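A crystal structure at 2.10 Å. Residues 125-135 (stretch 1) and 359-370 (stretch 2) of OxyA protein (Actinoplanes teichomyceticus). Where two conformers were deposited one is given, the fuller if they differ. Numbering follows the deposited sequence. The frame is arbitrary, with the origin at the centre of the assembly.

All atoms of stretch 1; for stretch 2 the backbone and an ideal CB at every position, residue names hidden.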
# COMPACT_ATOMS: atom_id res chain seq x y z
N VAL B 125 -2.96 25.32 29.27
CA VAL B 125 -3.67 24.23 28.60
C VAL B 125 -3.51 22.94 29.40
O VAL B 125 -4.48 22.21 29.61
CB VAL B 125 -3.21 24.02 27.15
CG1 VAL B 125 -3.76 22.71 26.58
CG2 VAL B 125 -3.66 25.20 26.30
N VAL B 126 -2.28 22.66 29.85
CA VAL B 126 -2.03 21.49 30.66
C VAL B 126 -2.85 21.52 31.98
O VAL B 126 -3.50 20.54 32.32
CB VAL B 126 -0.57 21.35 31.06
CG1 VAL B 126 -0.37 19.99 31.70
CG2 VAL B 126 0.37 21.52 29.87
N GLN B 127 -2.81 22.65 32.69
CA GLN B 127 -3.57 22.76 33.96
C GLN B 127 -5.07 22.58 33.74
O GLN B 127 -5.71 21.90 34.54
CB GLN B 127 -3.28 24.09 34.67
CG GLN B 127 -1.84 24.22 35.18
CD GLN B 127 -1.46 23.13 36.17
OE1 GLN B 127 -2.20 22.85 37.11
NE2 GLN B 127 -0.31 22.52 35.96
N ASP B 128 -5.61 23.14 32.66
CA ASP B 128 -7.05 22.98 32.33
C ASP B 128 -7.39 21.51 32.04
O ASP B 128 -8.37 20.98 32.55
CB ASP B 128 -7.46 23.86 31.14
CG ASP B 128 -7.46 25.35 31.46
OD1 ASP B 128 -7.73 25.74 32.61
OD2 ASP B 128 -7.18 26.15 30.53
N SER B 129 -6.57 20.84 31.23
CA SER B 129 -6.78 19.43 30.93
C SER B 129 -6.76 18.58 32.21
O SER B 129 -7.58 17.68 32.38
CB SER B 129 -5.75 18.92 29.91
OG SER B 129 -5.94 19.59 28.66
N LEU B 130 -5.82 18.87 33.11
CA LEU B 130 -5.70 18.14 34.39
C LEU B 130 -6.86 18.43 35.35
O LEU B 130 -7.33 17.52 36.05
CB LEU B 130 -4.34 18.40 35.06
CG LEU B 130 -3.11 17.91 34.28
CD1 LEU B 130 -1.83 18.54 34.80
CD2 LEU B 130 -2.99 16.41 34.34
N ASP B 131 -7.33 19.67 35.37
CA ASP B 131 -8.55 20.02 36.13
C ASP B 131 -9.75 19.22 35.63
O ASP B 131 -10.51 18.70 36.43
CB ASP B 131 -8.87 21.54 36.06
CG ASP B 131 -7.86 22.40 36.84
OD1 ASP B 131 -7.01 21.84 37.54
OD2 ASP B 131 -7.91 23.65 36.73
N ALA B 132 -9.93 19.13 34.31
CA ALA B 132 -11.04 18.36 33.72
C ALA B 132 -10.95 16.85 34.05
O ALA B 132 -11.96 16.21 34.29
CB ALA B 132 -11.09 18.55 32.21
N ILE B 133 -9.75 16.29 34.03
CA ILE B 133 -9.52 14.88 34.40
C ILE B 133 -9.90 14.68 35.87
O ILE B 133 -10.64 13.76 36.21
CB ILE B 133 -8.05 14.44 34.16
CG1 ILE B 133 -7.76 14.35 32.66
CG2 ILE B 133 -7.76 13.09 34.83
CD1 ILE B 133 -6.28 14.30 32.32
N GLU B 134 -9.41 15.57 36.72
CA GLU B 134 -9.71 15.51 38.16
C GLU B 134 -11.23 15.59 38.42
O GLU B 134 -11.77 14.80 39.20
CB GLU B 134 -8.93 16.58 38.95
CG GLU B 134 -8.88 16.31 40.45
CD GLU B 134 -7.81 17.11 41.20
OE1 GLU B 134 -7.22 18.08 40.67
OE2 GLU B 134 -7.58 16.76 42.37
N ALA B 135 -11.91 16.50 37.74
CA ALA B 135 -13.36 16.62 37.88
C ALA B 135 -14.15 15.41 37.38
O ALA B 135 -15.24 15.15 37.90
CB ALA B 135 -13.87 17.90 37.21
N UNK B 359 7.64 18.97 27.63
CA UNK B 359 8.40 19.56 28.75
C UNK B 359 7.47 20.19 29.78
O UNK B 359 7.81 20.28 30.95
CB UNK B 359 9.39 20.61 28.23
N UNK B 360 6.31 20.65 29.33
CA UNK B 360 5.32 21.31 30.17
C UNK B 360 4.32 20.31 30.72
O UNK B 360 4.07 20.30 31.93
CB UNK B 360 4.59 22.40 29.38
N UNK B 361 3.75 19.48 29.86
CA UNK B 361 2.66 18.59 30.28
C UNK B 361 3.08 17.42 31.18
O UNK B 361 2.33 17.03 32.08
CB UNK B 361 1.97 18.03 29.03
N UNK B 362 4.27 16.88 30.96
CA UNK B 362 4.70 15.71 31.73
C UNK B 362 4.99 16.06 33.20
O UNK B 362 4.48 15.37 34.09
CB UNK B 362 5.95 15.10 31.09
N UNK B 363 5.80 17.11 33.47
CA UNK B 363 5.96 17.55 34.86
C UNK B 363 4.66 17.97 35.50
O UNK B 363 4.45 17.69 36.68
CB UNK B 363 6.95 18.71 34.93
N UNK B 364 3.79 18.65 34.74
CA UNK B 364 2.46 19.02 35.27
C UNK B 364 1.66 17.80 35.76
O UNK B 364 1.09 17.83 36.86
CB UNK B 364 1.66 19.75 34.19
N UNK B 365 1.66 16.74 34.96
CA UNK B 365 1.02 15.48 35.34
C UNK B 365 1.65 14.85 36.57
O UNK B 365 0.94 14.44 37.47
CB UNK B 365 1.08 14.49 34.17
N UNK B 366 2.98 14.73 36.60
CA UNK B 366 3.68 14.15 37.76
C UNK B 366 3.36 14.89 39.06
O UNK B 366 3.14 14.25 40.07
CB UNK B 366 5.19 14.17 37.52
N UNK B 367 3.31 16.23 39.02
CA UNK B 367 2.91 17.04 40.17
C UNK B 367 1.45 16.90 40.57
O UNK B 367 1.13 16.93 41.76
CB UNK B 367 3.20 18.51 39.87
N UNK B 368 0.55 16.78 39.59
CA UNK B 368 -0.87 16.73 39.92
C UNK B 368 -1.27 15.36 40.49
O UNK B 368 -2.07 15.29 41.41
CB UNK B 368 -1.71 17.05 38.68
N UNK B 369 -0.74 14.30 39.90
CA UNK B 369 -1.13 12.95 40.26
C UNK B 369 0.12 12.13 40.57
O UNK B 369 0.47 11.25 39.81
CB UNK B 369 -1.95 12.30 39.14
N UNK B 370 0.78 12.41 41.71
CA UNK B 370 1.93 11.57 42.10
C UNK B 370 1.59 10.10 42.40
O UNK B 370 2.50 9.27 42.43
CB UNK B 370 2.59 12.18 43.34

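Stretch 2 is a helix through position 368 that crosses the helix of stretch 1 at 38°, their axes 9.6 Å apart at closest approach. Position 359 has nothing of stretch 1 within reach of its CB, so almost any helix-tolerant residue would suit; it is Arg359.

At 360 the CB points sideways, 4.3 Å from Val126 CG2, which invites a small or branched side chain with a methyl to offer. Thr360 supplies one: its CG2 lies 3.7 Å from Val126 CG2, while its hydroxyl bonds elsewhere in the structure. Position 361 runs closest to the other backbone, its CA 5.5 Å from Val126 CA. Small residues fit such an approach best, and Ala361 is found, its CB 3.8 Å from Val126 CG2.

Position 362 points away; it is Ile362. At 363 the backbone N makes no bond to the preceding turn and the helix kinks. With phi at -59°, a proline is accommodated, and Pro363 is deposited.

Position 364 points toward stretch 1. Its ideal CB is already 3.2 Å from Val126 CG1 and 3.7 Å from Leu130 CD1, leaving room for alanine or glycine. Ala364 fits, its methyl keeping both contacts. Ala364 O accepts from a water O at 2.7 Å, and that water O accepts from Gln127 NE2 at 3.1 Å, linking the helices.

From 365, directed sideways, an aliphatic chain could reach the tip of Leu130. Leu365 does so, CD1 to Leu130 CD2 at 3.9 Å. Position 366, out of reach, is Ala366; 367 points sideways without a near neighbour, and His367 turns back to its own helix, ND1 donating to Pro363 O at 3.1 Å.

Position 368 points toward stretch 1, where Gln127, Asp131 and Glu134 offer oxygens beyond Leu130. A long cationic chain is called for; lysine could serve, but a planar, multiply donating group suits several acceptors better. Arg368 fits among these four residues. Arg368 NH1 donates to Gln127 OE1 and Asp131 OD1, both at 2.8 Å; Arg368 NH2 donates to Asp131 OD1 at 2.8 Å and Glu134 OE1 at 3.0 Å, forming salt bridges with both acids. The acceptors lie at the guanidinium edge, and Leu130 CB covers one face.

At 369 phi/psi leave the helix (-128/71). The CB points sideways, so reaching Leu130 and Ile133 takes a long or broad side chain, and their apolar surfaces favour an apolar one. Phe369 swings its ring in: CE2 lies 3.9 Å from Ile133 CG2 and 4.1 Å from Leu130 CD2. Position 370, beyond contact, is Pro370.

Stretch 2 (359-370) RTAIPALAHRFP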
# COMPACT_ATOMS: atom_id res chain seq x y z
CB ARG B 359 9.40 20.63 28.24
CG ARG B 359 9.92 21.63 29.28
CD ARG B 359 11.11 22.43 28.77
NE ARG B 359 11.15 22.47 27.31
CZ ARG B 359 10.84 23.53 26.58
NH1 ARG B 359 10.47 24.66 27.15
NH2 ARG B 359 10.91 23.44 25.26
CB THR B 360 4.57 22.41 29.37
OG1 THR B 360 5.54 23.32 28.82
CG2 THR B 360 3.63 23.20 30.28
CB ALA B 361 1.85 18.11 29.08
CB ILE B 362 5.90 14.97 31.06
CG1 ILE B 362 5.49 14.38 29.70
CG2 ILE B 362 6.46 13.88 31.97
CD1 ILE B 362 4.30 13.45 29.75
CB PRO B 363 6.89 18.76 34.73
CG PRO B 363 7.71 18.42 33.53
CD PRO B 363 6.67 17.89 32.58
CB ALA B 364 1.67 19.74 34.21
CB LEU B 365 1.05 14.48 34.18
CG LEU B 365 0.46 13.09 34.43
CD1 LEU B 365 -0.92 13.14 35.06
CD2 LEU B 365 0.40 12.31 33.13
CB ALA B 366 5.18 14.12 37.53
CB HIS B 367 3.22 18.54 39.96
CG HIS B 367 4.64 18.89 40.22
ND1 HIS B 367 5.58 18.99 39.21
CD2 HIS B 367 5.30 19.14 41.37
CE1 HIS B 367 6.75 19.29 39.73
NE2 HIS B 367 6.61 19.39 41.04
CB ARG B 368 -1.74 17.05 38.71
CG ARG B 368 -3.24 17.06 39.00
CD ARG B 368 -3.63 18.20 39.94
NE ARG B 368 -3.52 19.45 39.20
CZ ARG B 368 -4.52 20.05 38.56
NH1 ARG B 368 -4.27 21.17 37.89
NH2 ARG B 368 -5.76 19.57 38.56
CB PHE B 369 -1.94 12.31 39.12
CG PHE B 369 -3.24 13.01 38.80
CD1 PHE B 369 -4.16 13.29 39.81
CD2 PHE B 369 -3.57 13.37 37.49
CE1 PHE B 369 -5.37 13.93 39.52
CE2 PHE B 369 -4.77 13.99 37.19
CZ PHE B 369 -5.67 14.27 38.20
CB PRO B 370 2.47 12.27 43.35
CG PRO B 370 1.34 13.08 43.86
CD PRO B 370 0.64 13.56 42.62
O HOH W 1 0.63 20.28 37.81
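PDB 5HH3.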